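Local coordinates for putative cell adhesion protein (Bacteroides eggerthii, PDB 4GPV), which is probably a pilus (fimbrial) subunit of the FimA type, a two-domain beta protein thought to take part in cell adhesion by this gut bacterium, at residues L51-R56 against G98-V103; V89-A94 against L131-E136; D108-T113 against R193-A198. All blocks are in the same frame, centred on the assembly; numbering follows the deposited sequence.

Interaction 1 of 3, residues L51-R56 against G98-V103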
ATOM      1  N   LEU A  51      -4.293  17.491   7.128  1.00 18.17           N
ATOM      2  CA  LEU A  51      -4.824  17.859   8.436  1.00 19.34           C
ATOM      3  C   LEU A  51      -3.668  17.937   9.418  1.00 21.20           C
ATOM      4  O   LEU A  51      -2.789  17.074   9.401  1.00 19.54           O
ATOM      5  CB  LEU A  51      -5.887  16.862   8.962  1.00 20.34           C
ATOM      6  CG  LEU A  51      -7.111  16.585   8.060  1.00 24.36           C
ATOM      7  CD1 LEU A  51      -7.893  15.355   8.560  1.00 22.72           C
ATOM      8  CD2 LEU A  51      -8.034  17.790   8.026  1.00 28.39           C
ATOM      9  N   VAL A  52      -3.699  18.918  10.303  1.00 19.66           N
ATOM     10  CA  VAL A  52      -2.695  19.046  11.373  1.00 18.48           C
ATOM     11  C   VAL A  52      -3.448  18.964  12.712  1.00 23.30           C
ATOM     12  O   VAL A  52      -4.385  19.737  12.956  1.00 24.00           O
ATOM     13  CB  VAL A  52      -1.803  20.333  11.320  1.00 22.46           C
ATOM     14  CG1 VAL A  52      -0.726  20.327  12.417  1.00 22.48           C
ATOM     15  CG2 VAL A  52      -1.164  20.541   9.946  1.00 21.74           C
ATOM     16  N   PHE A  53      -3.041  18.020  13.558  1.00 20.78           N
ATOM     17  CA  PHE A  53      -3.593  17.841  14.895  1.00 20.42           C
ATOM     18  C   PHE A  53      -2.534  18.237  15.904  1.00 23.69           C
ATOM     19  O   PHE A  53      -1.392  17.787  15.798  1.00 22.98           O
ATOM     20  CB  PHE A  53      -4.036  16.384  15.143  1.00 22.34           C
ATOM     21  CG  PHE A  53      -4.965  15.821  14.098  1.00 24.49           C
ATOM     22  CD1 PHE A  53      -4.463  15.321  12.896  1.00 27.26           C
ATOM     23  CD2 PHE A  53      -6.334  15.763  14.324  1.00 27.99           C
ATOM     24  CE1 PHE A  53      -5.321  14.809  11.917  1.00 28.03           C
ATOM     25  CE2 PHE A  53      -7.198  15.254  13.342  1.00 31.30           C
ATOM     26  CZ  PHE A  53      -6.688  14.785  12.147  1.00 29.44           C
ATOM     27  N   LEU A  54      -2.905  19.070  16.880  1.00 21.81           N
ATOM     28  CA  LEU A  54      -1.974  19.486  17.912  1.00 21.99           C
ATOM     29  C   LEU A  54      -2.472  18.980  19.248  1.00 25.18           C
ATOM     30  O   LEU A  54      -3.649  19.149  19.545  1.00 24.81           O
ATOM     31  CB  LEU A  54      -1.818  21.018  17.954  1.00 22.58           C
ATOM     32  CG  LEU A  54      -1.255  21.690  16.700  1.00 27.41           C
ATOM     33  CD1 LEU A  54      -1.356  23.236  16.822  1.00 28.23           C
ATOM     34  CD2 LEU A  54       0.170  21.291  16.470  1.00 26.13           C
ATOM     35  N   PHE A  55      -1.600  18.338  20.039  1.00 22.59           N
ATOM     36  CA  PHE A  55      -2.034  17.796  21.331  1.00 22.77           C
ATOM     37  C   PHE A  55      -1.212  18.298  22.475  1.00 26.45           C
ATOM     38  O   PHE A  55      -0.014  18.515  22.330  1.00 25.06           O
ATOM     39  CB  PHE A  55      -1.964  16.259  21.320  1.00 23.85           C
ATOM     40  CG  PHE A  55      -2.883  15.644  20.301  1.00 23.52           C
ATOM     41  CD1 PHE A  55      -4.252  15.571  20.530  1.00 26.42           C
ATOM     42  CD2 PHE A  55      -2.388  15.163  19.099  1.00 24.27           C
ATOM     43  CE1 PHE A  55      -5.107  15.024  19.568  1.00 24.98           C
ATOM     44  CE2 PHE A  55      -3.244  14.611  18.137  1.00 24.14           C
ATOM     45  CZ  PHE A  55      -4.593  14.546  18.376  1.00 21.57           C
ATOM     46  N   ARG A  56      -1.858  18.427  23.637  1.00 24.26           N
ATOM     47  CA  ARG A  56      -1.195  18.819  24.874  1.00 26.34           C
ATOM     48  C   ARG A  56      -0.509  17.573  25.492  1.00 31.99           C
ATOM     49  O   ARG A  56      -0.694  16.459  24.986  1.00 31.93           O
ATOM     50  CB  ARG A  56      -2.196  19.476  25.828  1.00 26.85           C
ATOM     51  CG  ARG A  56      -2.792  20.722  25.201  1.00 27.38           C
ATOM     52  CD  ARG A  56      -3.764  21.483  26.074  1.00 30.78           C
ATOM     53  NE  ARG A  56      -4.246  22.624  25.302  1.00 28.74           N
ATOM     54  CZ  ARG A  56      -5.420  23.223  25.465  1.00 35.05           C
ATOM     55  NH1 ARG A  56      -6.230  22.859  26.455  1.00 27.59           N
ATOM     56  NH2 ARG A  56      -5.768  24.228  24.679  1.00 25.36           N
ATOM     57  N   GLY A  98     -15.133  12.846   7.424  1.00 33.36           N
ATOM     58  CA  GLY A  98     -13.947  12.056   7.105  1.00 30.64           C
ATOM     59  C   GLY A  98     -13.520  11.127   8.225  1.00 29.92           C
ATOM     60  O   GLY A  98     -14.169  11.043   9.279  1.00 29.07           O
ATOM     61  N   LEU A  99     -12.383  10.438   8.014  1.00 25.41           N
ATOM     62  CA  LEU A  99     -11.863   9.463   8.972  1.00 24.05           C
ATOM     63  C   LEU A  99     -11.530  10.030  10.345  1.00 25.64           C
ATOM     64  O   LEU A  99     -11.585   9.292  11.333  1.00 24.91           O
ATOM     65  CB  LEU A  99     -10.605   8.783   8.394  1.00 23.35           C
ATOM     66  CG  LEU A  99     -10.861   7.888   7.172  1.00 26.51           C
ATOM     67  CD1 LEU A  99      -9.579   7.480   6.560  1.00 25.62           C
ATOM     68  CD2 LEU A  99     -11.691   6.642   7.533  1.00 30.16           C
ATOM     69  N   PHE A 100     -11.211  11.326  10.409  1.00 20.92           N
ATOM     70  CA  PHE A 100     -10.734  11.985  11.608  1.00 20.47           C
ATOM     71  C   PHE A 100     -11.751  12.905  12.288  1.00 25.78           C
ATOM     72  O   PHE A 100     -11.400  13.538  13.294  1.00 25.97           O
ATOM     73  CB  PHE A 100      -9.492  12.803  11.265  1.00 20.99           C
ATOM     74  CG  PHE A 100      -8.420  11.926  10.670  1.00 21.46           C
ATOM     75  CD1 PHE A 100      -7.551  11.210  11.489  1.00 21.46           C
ATOM     76  CD2 PHE A 100      -8.311  11.775   9.291  1.00 22.76           C
ATOM     77  CE1 PHE A 100      -6.588  10.355  10.930  1.00 21.46           C
ATOM     78  CE2 PHE A 100      -7.351  10.927   8.736  1.00 23.27           C
ATOM     79  CZ  PHE A 100      -6.483  10.246   9.567  1.00 19.99           C
ATOM     80  N   ALA A 101     -12.971  12.982  11.742  1.00 23.90           N
ATOM     81  CA  ALA A 101     -14.044  13.868  12.250  1.00 25.93           C
ATOM     82  C   ALA A 101     -14.385  13.676  13.739  1.00 31.69           C
ATOM     83  O   ALA A 101     -14.839  14.644  14.378  1.00 30.78           O
ATOM     84  CB  ALA A 101     -15.299  13.651  11.431  1.00 28.04           C
ATOM     85  N   THR A 102     -14.209  12.452  14.300  1.00 27.97           N
ATOM     86  CA  THR A 102     -14.576  12.207  15.713  1.00 27.72           C
ATOM     87  C   THR A 102     -13.349  12.179  16.649  1.00 31.50           C
ATOM     88  O   THR A 102     -13.488  11.837  17.820  1.00 31.42           O
ATOM     89  CB  THR A 102     -15.392  10.900  15.850  1.00 36.00           C
ATOM     90  OG1 THR A 102     -14.557   9.773  15.572  1.00 36.54           O
ATOM     91  CG2 THR A 102     -16.650  10.889  14.986  1.00 36.18           C
ATOM     92  N   VAL A 103     -12.146  12.516  16.138  1.00 25.71           N
ATOM     93  CA  VAL A 103     -10.926  12.549  16.960  1.00 24.43           C
ATOM     94  C   VAL A 103     -11.050  13.672  18.002  1.00 27.85           C
ATOM     95  O   VAL A 103     -11.283  14.832  17.631  1.00 27.51           O
ATOM     96  CB  VAL A 103      -9.653  12.727  16.106  1.00 26.22           C
ATOM     97  CG1 VAL A 103      -8.442  13.058  16.969  1.00 26.51           C
ATOM     98  CG2 VAL A 103      -9.383  11.487  15.256  1.00 25.66           C
TER

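Interaction 2 of 3, residues V89-A94 against L131-E136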
ATOM      1  N   VAL A  89      -1.651  14.296   8.643  1.00 17.51           N
ATOM      2  CA  VAL A  89      -2.152  13.281   7.729  1.00 18.23           C
ATOM      3  C   VAL A  89      -2.440  14.001   6.426  1.00 21.25           C
ATOM      4  O   VAL A  89      -3.176  14.976   6.439  1.00 20.22           O
ATOM      5  CB  VAL A  89      -3.390  12.495   8.253  1.00 23.24           C
ATOM      6  CG1 VAL A  89      -3.859  11.481   7.209  1.00 23.93           C
ATOM      7  CG2 VAL A  89      -3.092  11.781   9.576  1.00 23.29           C
ATOM      8  N   ALA A  90      -1.876  13.527   5.317  1.00 18.17           N
ATOM      9  CA  ALA A  90      -2.132  14.158   4.016  1.00 20.11           C
ATOM     10  C   ALA A  90      -3.019  13.278   3.155  1.00 20.61           C
ATOM     11  O   ALA A  90      -2.946  12.038   3.226  1.00 19.21           O
ATOM     12  CB  ALA A  90      -0.805  14.381   3.285  1.00 21.59           C
ATOM     13  N   ASN A  91      -3.819  13.922   2.309  1.00 19.63           N
ATOM     14  CA  ASN A  91      -4.584  13.343   1.212  1.00 19.16           C
ATOM     15  C   ASN A  91      -5.744  12.464   1.631  1.00 22.29           C
ATOM     16  O   ASN A  91      -6.174  11.622   0.851  1.00 21.07           O
ATOM     17  CB  ASN A  91      -3.627  12.610   0.243  1.00 19.31           C
ATOM     18  CG  ASN A  91      -2.692  13.558  -0.461  1.00 23.06           C
ATOM     19  OD1 ASN A  91      -2.995  14.744  -0.634  1.00 23.44           O
ATOM     20  ND2 ASN A  91      -1.564  13.056  -0.961  1.00 21.11           N
ATOM     21  N   THR A  92      -6.368  12.758   2.780  1.00 19.68           N
ATOM     22  CA  THR A  92      -7.591  12.032   3.157  1.00 20.46           C
ATOM     23  C   THR A  92      -8.836  12.933   2.929  1.00 24.45           C
ATOM     24  O   THR A  92      -9.950  12.508   3.212  1.00 25.88           O
ATOM     25  CB  THR A  92      -7.561  11.500   4.582  1.00 23.62           C
ATOM     26  OG1 THR A  92      -7.546  12.589   5.538  1.00 21.96           O
ATOM     27  CG2 THR A  92      -6.445  10.462   4.822  1.00 22.32           C
ATOM     28  N   GLY A  93      -8.626  14.145   2.452  1.00 23.27           N
ATOM     29  CA  GLY A  93      -9.699  15.098   2.149  1.00 24.29           C
ATOM     30  C   GLY A  93     -10.214  15.889   3.331  1.00 27.02           C
ATOM     31  O   GLY A  93      -9.571  15.941   4.377  1.00 25.17           O
ATOM     32  N   ALA A  94     -11.391  16.555   3.160  1.00 27.74           N
ATOM     33  CA  ALA A  94     -11.990  17.399   4.196  1.00 28.30           C
ATOM     34  C   ALA A  94     -12.131  16.687   5.529  1.00 29.57           C
ATOM     35  O   ALA A  94     -12.392  15.480   5.573  1.00 29.00           O
ATOM     36  CB  ALA A  94     -13.349  17.916   3.746  1.00 30.22           C
ATOM     37  N   LEU A 131      -1.989   9.760  -2.661  1.00 18.71           N
ATOM     38  CA  LEU A 131      -1.461   8.733  -1.773  1.00 17.64           C
ATOM     39  C   LEU A 131      -1.490   9.244  -0.328  1.00 20.31           C
ATOM     40  O   LEU A 131      -1.009  10.338  -0.060  1.00 19.96           O
ATOM     41  CB  LEU A 131      -0.011   8.330  -2.175  1.00 16.95           C
ATOM     42  CG  LEU A 131       0.084   7.601  -3.507  1.00 20.08           C
ATOM     43  CD1 LEU A 131       1.524   7.529  -3.990  1.00 22.22           C
ATOM     44  CD2 LEU A 131      -0.581   6.214  -3.415  1.00 19.20           C
ATOM     45  N   TRP A 132      -2.044   8.455   0.591  1.00 17.68           N
ATOM     46  CA  TRP A 132      -2.075   8.878   1.997  1.00 18.79           C
ATOM     47  C   TRP A 132      -0.658   8.927   2.546  1.00 21.41           C
ATOM     48  O   TRP A 132       0.133   8.032   2.255  1.00 19.11           O
ATOM     49  CB  TRP A 132      -2.899   7.894   2.846  1.00 18.53           C
ATOM     50  CG  TRP A 132      -4.381   7.896   2.574  1.00 18.36           C
ATOM     51  CD1 TRP A 132      -5.094   8.821   1.868  1.00 20.89           C
ATOM     52  CD2 TRP A 132      -5.339   6.944   3.073  1.00 18.06           C
ATOM     53  NE1 TRP A 132      -6.423   8.474   1.843  1.00 19.58           N
ATOM     54  CE2 TRP A 132      -6.608   7.340   2.599  1.00 20.08           C
ATOM     55  CE3 TRP A 132      -5.238   5.786   3.866  1.00 18.77           C
ATOM     56  CZ2 TRP A 132      -7.778   6.613   2.877  1.00 20.65           C
ATOM     57  CZ3 TRP A 132      -6.400   5.042   4.129  1.00 20.21           C
ATOM     58  CH2 TRP A 132      -7.650   5.465   3.640  1.00 20.94           C
HETATM   59  N   MSE A 133      -0.341   9.970   3.318  1.00 17.85           N
HETATM   60  CA  MSE A 133       0.950  10.159   3.980  1.00 16.49           C
HETATM   61  C   MSE A 133       0.716  10.641   5.379  1.00 20.84           C
HETATM   62  O   MSE A 133      -0.314  11.278   5.652  1.00 20.14           O
HETATM   63  CB  MSE A 133       1.839  11.167   3.237  1.00 17.73           C
HETATM   64  CG  MSE A 133       2.237  10.693   1.828  1.00 22.46           C
HETATM   65 SE   MSE A 133       3.202  12.088   0.889  0.75 31.45          SE
HETATM   66  CE  MSE A 133       1.770  12.951  -0.035  1.00 28.59           C
ATOM     67  N   SER A 134       1.612  10.289   6.285  1.00 18.21           N
ATOM     68  CA  SER A 134       1.441  10.743   7.648  1.00 16.44           C
ATOM     69  C   SER A 134       2.798  10.937   8.303  1.00 21.17           C
ATOM     70  O   SER A 134       3.811  10.399   7.859  1.00 19.97           O
ATOM     71  CB  SER A 134       0.559   9.777   8.442  1.00 20.07           C
ATOM     72  OG  SER A 134       1.271   8.574   8.710  1.00 24.47           O
ATOM     73  N   GLY A 135       2.813  11.726   9.348  1.00 20.01           N
ATOM     74  CA  GLY A 135       4.037  11.998  10.091  1.00 20.39           C
ATOM     75  C   GLY A 135       3.729  12.700  11.381  1.00 21.85           C
ATOM     76  O   GLY A 135       2.598  13.128  11.600  1.00 20.13           O
ATOM     77  N   GLU A 136       4.743  12.835  12.264  1.00 20.71           N
ATOM     78  CA  GLU A 136       4.490  13.501  13.543  1.00 21.76           C
ATOM     79  C   GLU A 136       5.769  14.134  14.046  1.00 24.46           C
ATOM     80  O   GLU A 136       6.856  13.678  13.692  1.00 23.39           O
ATOM     81  CB  GLU A 136       3.945  12.497  14.598  1.00 24.65           C
ATOM     82  CG  GLU A 136       4.949  11.430  15.020  1.00 29.18           C
ATOM     83  CD  GLU A 136       4.383  10.249  15.779  1.00 51.81           C
ATOM     84  OE1 GLU A 136       3.790   9.361  15.129  1.00 45.24           O
ATOM     85  OE2 GLU A 136       4.584  10.179  17.012  1.00 54.39           O
TER

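Interaction 3 of 3, residues D108-T113 against R193-A198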
ATOM      1  N   ASP A 108      -7.359   8.814  20.496  1.00 26.54           N
ATOM      2  CA  ASP A 108      -8.276   8.624  19.359  1.00 25.50           C
ATOM      3  C   ASP A 108      -7.566   8.647  18.035  1.00 28.64           C
ATOM      4  O   ASP A 108      -7.855   7.809  17.177  1.00 28.49           O
ATOM      5  CB  ASP A 108      -9.363   9.703  19.304  1.00 26.98           C
ATOM      6  CG  ASP A 108     -10.355   9.678  20.445  1.00 35.66           C
ATOM      7  OD1 ASP A 108     -10.516   8.596  21.070  1.00 35.79           O
ATOM      8  OD2 ASP A 108     -11.016  10.726  20.678  1.00 33.90           O
ATOM      9  N   LEU A 109      -6.690   9.648  17.828  1.00 22.99           N
ATOM     10  CA  LEU A 109      -6.011   9.777  16.549  1.00 21.37           C
ATOM     11  C   LEU A 109      -5.133   8.552  16.273  1.00 25.59           C
ATOM     12  O   LEU A 109      -5.115   8.061  15.148  1.00 24.80           O
ATOM     13  CB  LEU A 109      -5.161  11.052  16.507  1.00 21.53           C
ATOM     14  CG  LEU A 109      -4.342  11.236  15.224  1.00 25.15           C
ATOM     15  CD1 LEU A 109      -5.217  11.448  14.036  1.00 23.73           C
ATOM     16  CD2 LEU A 109      -3.410  12.380  15.345  1.00 25.73           C
ATOM     17  N   LEU A 110      -4.417   8.065  17.301  1.00 23.95           N
ATOM     18  CA  LEU A 110      -3.494   6.945  17.170  1.00 24.55           C
ATOM     19  C   LEU A 110      -4.189   5.644  16.747  1.00 28.79           C
ATOM     20  O   LEU A 110      -3.540   4.759  16.174  1.00 28.72           O
ATOM     21  CB  LEU A 110      -2.720   6.729  18.478  1.00 25.16           C
ATOM     22  CG  LEU A 110      -1.754   7.857  18.861  1.00 31.10           C
ATOM     23  CD1 LEU A 110      -1.108   7.595  20.224  1.00 32.91           C
ATOM     24  CD2 LEU A 110      -0.696   8.085  17.800  1.00 28.55           C
ATOM     25  N   ALA A 111      -5.501   5.547  16.994  1.00 23.80           N
ATOM     26  CA  ALA A 111      -6.299   4.383  16.631  1.00 25.01           C
ATOM     27  C   ALA A 111      -7.013   4.514  15.283  1.00 28.48           C
ATOM     28  O   ALA A 111      -7.568   3.522  14.821  1.00 28.44           O
ATOM     29  CB  ALA A 111      -7.324   4.109  17.722  1.00 26.56           C
ATOM     30  N   VAL A 112      -7.014   5.701  14.631  1.00 23.11           N
ATOM     31  CA  VAL A 112      -7.742   5.837  13.356  1.00 21.79           C
ATOM     32  C   VAL A 112      -7.143   4.943  12.262  1.00 22.95           C
ATOM     33  O   VAL A 112      -5.947   4.986  12.031  1.00 22.43           O
ATOM     34  CB  VAL A 112      -7.803   7.303  12.850  1.00 25.03           C
ATOM     35  CG1 VAL A 112      -8.459   7.382  11.466  1.00 23.93           C
ATOM     36  CG2 VAL A 112      -8.563   8.166  13.840  1.00 26.02           C
ATOM     37  N   THR A 113      -8.007   4.227  11.528  1.00 20.89           N
ATOM     38  CA  THR A 113      -7.557   3.430  10.375  1.00 19.96           C
ATOM     39  C   THR A 113      -8.428   3.798   9.171  1.00 24.83           C
ATOM     40  O   THR A 113      -9.594   4.185   9.329  1.00 26.15           O
ATOM     41  CB  THR A 113      -7.626   1.901  10.690  1.00 26.94           C
ATOM     42  OG1 THR A 113      -8.987   1.548  10.896  1.00 31.03           O
ATOM     43  CG2 THR A 113      -6.887   1.528  11.964  1.00 28.82           C
ATOM     44  N   ARG A 193      -3.146   1.918   8.828  1.00 20.97           N
ATOM     45  CA  ARG A 193      -2.923   2.627  10.066  1.00 21.49           C
ATOM     46  C   ARG A 193      -2.082   3.836   9.806  1.00 26.18           C
ATOM     47  O   ARG A 193      -0.983   3.724   9.222  1.00 27.23           O
ATOM     48  CB  ARG A 193      -2.213   1.712  11.078  1.00 25.31           C
ATOM     49  CG  ARG A 193      -3.122   0.912  11.962  1.00 38.70           C
ATOM     50  CD  ARG A 193      -3.842   1.792  12.969  1.00 51.45           C
ATOM     51  NE  ARG A 193      -3.095   2.053  14.197  1.00 62.45           N
ATOM     52  CZ  ARG A 193      -3.238   1.366  15.321  1.00 71.79           C
ATOM     53  NH1 ARG A 193      -4.063   0.329  15.374  1.00 61.28           N
ATOM     54  NH2 ARG A 193      -2.546   1.697  16.398  1.00 63.84           N
ATOM     55  N   PHE A 194      -2.576   5.017  10.203  1.00 19.15           N
ATOM     56  CA  PHE A 194      -1.770   6.208   9.984  1.00 17.06           C
ATOM     57  C   PHE A 194      -0.667   6.334  11.006  1.00 22.44           C
ATOM     58  O   PHE A 194       0.393   6.870  10.686  1.00 22.17           O
ATOM     59  CB  PHE A 194      -2.666   7.472  10.021  1.00 19.43           C
ATOM     60  CG  PHE A 194      -3.718   7.454   8.941  1.00 18.72           C
ATOM     61  CD1 PHE A 194      -3.443   7.954   7.668  1.00 19.29           C
ATOM     62  CD2 PHE A 194      -4.990   6.931   9.190  1.00 20.66           C
ATOM     63  CE1 PHE A 194      -4.425   7.943   6.668  1.00 20.27           C
ATOM     64  CE2 PHE A 194      -5.962   6.894   8.177  1.00 22.75           C
ATOM     65  CZ  PHE A 194      -5.671   7.385   6.928  1.00 21.03           C
ATOM     66  N   PHE A 195      -0.942   5.938  12.269  1.00 21.10           N
ATOM     67  CA  PHE A 195       0.020   6.041  13.362  1.00 21.76           C
ATOM     68  C   PHE A 195       0.054   4.717  14.090  1.00 29.05           C
ATOM     69  O   PHE A 195      -0.526   3.742  13.627  1.00 30.18           O
ATOM     70  CB  PHE A 195      -0.352   7.213  14.288  1.00 23.01           C
ATOM     71  CG  PHE A 195      -0.425   8.504  13.530  1.00 22.58           C
ATOM     72  CD1 PHE A 195       0.735   9.136  13.090  1.00 23.75           C
ATOM     73  CD2 PHE A 195      -1.653   9.056  13.184  1.00 22.83           C
ATOM     74  CE1 PHE A 195       0.667  10.278  12.302  1.00 24.45           C
ATOM     75  CE2 PHE A 195      -1.717  10.201  12.394  1.00 25.46           C
ATOM     76  CZ  PHE A 195      -0.551  10.836  12.006  1.00 23.23           C
ATOM     77  N   GLY A 196       0.785   4.659  15.176  1.00 28.76           N
ATOM     78  CA  GLY A 196       0.897   3.408  15.904  1.00 29.01           C
ATOM     79  C   GLY A 196       2.222   2.749  15.629  1.00 30.66           C
ATOM     80  O   GLY A 196       3.070   3.280  14.902  1.00 30.45           O
ATOM     81  N   SER A 197       2.401   1.593  16.228  1.00 26.36           N
ATOM     82  CA  SER A 197       3.657   0.877  16.148  1.00 25.30           C
ATOM     83  C   SER A 197       3.843   0.235  14.789  1.00 25.61           C
ATOM     84  O   SER A 197       2.882  -0.017  14.060  1.00 22.66           O
ATOM     85  CB  SER A 197       3.708  -0.199  17.217  1.00 27.65           C
ATOM     86  OG  SER A 197       2.791  -1.231  16.889  1.00 27.62           O
ATOM     87  N   ALA A 198       5.104  -0.067  14.472  1.00 22.95           N
ATOM     88  CA  ALA A 198       5.427  -0.759  13.240  1.00 21.82           C
ATOM     89  C   ALA A 198       4.673  -2.113  13.203  1.00 21.83           C
ATOM     90  O   ALA A 198       4.152  -2.487  12.147  1.00 21.39           O
ATOM     91  CB  ALA A 198       6.937  -0.970  13.170  1.00 22.85           C
TER
HETATM   92  O   HOH W   1      -3.624   5.572  13.341  1.00 35.72           O

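Interaction 1 of 3, residues L51-R56 against G98-V103
The rings of Phe53 and Phe100 meet obliquely, planes at 50° and centroids 5.4 Å apart, in the hydrophobic core where a loop folds over one face of a beta sheet in a FimA-like pilus subunit. Phe53 comes from strand 50-56, Phe100 from two overlapping type I turns, Gly98 to Ala101 and Phe100 to Val103. At the edge of the Phe53 ring, near its plane, sits Phe100 CB, with Phe53 CZ 3.5 Å from it; the same CZ also reaches CG and CD1 of the Phe100 ring. Leu51 CD1 approaches that ring obliquely and ends 3.7 Å from Phe100 CD2. A chi1 of -58° puts Phe100 CG anti to the carbonyl carbon; the ring beyond it reaches Leu51 and Phe53, and Phe194 packs edge-to-face with it. Leu51, Phe53 and Phe55 alternate with Val52 and Leu54, whose side chains leave the strand on its other face. The second turn is closed by Val103 N to Phe100 O, 3.1 Å, the first only weakly. No hydrogen bond joins the two segments, and the contact is wholly apolar. Beyond Phe100, Val103 CG1 lies 4.3 Å from Phe53 CD2 and, at the edge of the Phe55 ring, 4.4 Å from Phe55 CZ.

Interaction 2 of 3, residues V89-A94 against L131-E136
Asn91 and Trp132 meet where two strands, 83-90 and 133-138, run out into loops at the end of their antiparallel ladder. Val89 and Ser134 form a non-hydrogen-bonded pair; Ala90 and Met133 form the hydrogen-bonded one, with a nearly straight bond of 2.8 Å from Ala90 N to Met133 O and a weak return from Met133 N to Ala90 O. Past this pair the side chain of Asn91 takes over. Its CB lies against Leu131 O, and CG, anti to the carbonyl carbon (chi1 -66°), carries the amide onward. ND2 then donates to Leu131 O at 2.9 Å, the acceptor close to the amide plane while the donor stands above the carbonyl plane of Leu131. Alongside, pointing the same way, the selenomethionine Met133 brings CE to 3.5 Å from Asn91 ND2. OD1 accepts from Asn48 N, and ND2 has a second acceptor in Val46 O, so the buried amide ties three chain segments together. The backbone O of Asn91 accepts from Asn130 ND2 and lies at the indole edge, 3.2 Å from Trp132 CD1. Over one indole face, Thr92 CG2 makes a CH-pi contact 3.6 Å from the centroid of the five-membered ring of Trp132.

Interaction 3 of 3, residues D108-T113 against R193-A198
Leu109 and Leu110 both lean on Phe195 from the side of helix 106-111: Leu109 sets CG obliquely against the CD2 and CE2 side of the ring, 4.0 Å from Phe195 CE2, while Leu110 crosses the phenylalanine at about a right angle and fits CD2 against Phe195 CB at 3.6 Å. Val112 CG1 is the bump beside Phe194, 4.2 Å from Phe194 CE2, and the backbone O of Val112 lies in plane at the ring edge. At Thr113 the chain forms an antiparallel, non-hydrogen-bonded pair with Arg193, and Thr113 CG2 presses closely on Arg193 CD, at 3.2 Å. Bends at chi2 (-70°) and chi3 (-86°) place CD and NE of the arginine; Ala111 CA lies over one guanidinium face, 4.5 Å from Arg193 CZ. Arg193 NE donates to Phe195 O at 3.1 Å, and its NH2 forms a salt bridge with Glu200. A water fills the gap between the backbones, accepting from Phe195 N at 2.9 Å and lying 2.7 Å from Val112 O, to which it can donate. The contact thus joins helix 106-111 and strand 113-115 to the end of strand 176-193; Val89 and Tyr87 of strand 83-90 pack against Phe195, and helix 198-201 follows.

The three contacts lie close together, centres 11 to 12 Å apart, on the same side of the chain's centre. Interactions 1 and 2 share the larger sheet, in which strands 50-56, 83-90 and 133-138 are consecutive neighbours; interaction 3 brings in the smaller sheet through strands 113-115 and 176-193. Along the chain, interaction 1 closes before interaction 3 opens, whereas the segments of interaction 2 alternate with those of both. Phe100 packs on Thr92 and Leu109, and Ser134 OG hydrogen-bonds to Phe194 O. One continuous core therefore ties the loop at 193-198, within the C-terminal family region, to strands and a helix from earlier in the subunit.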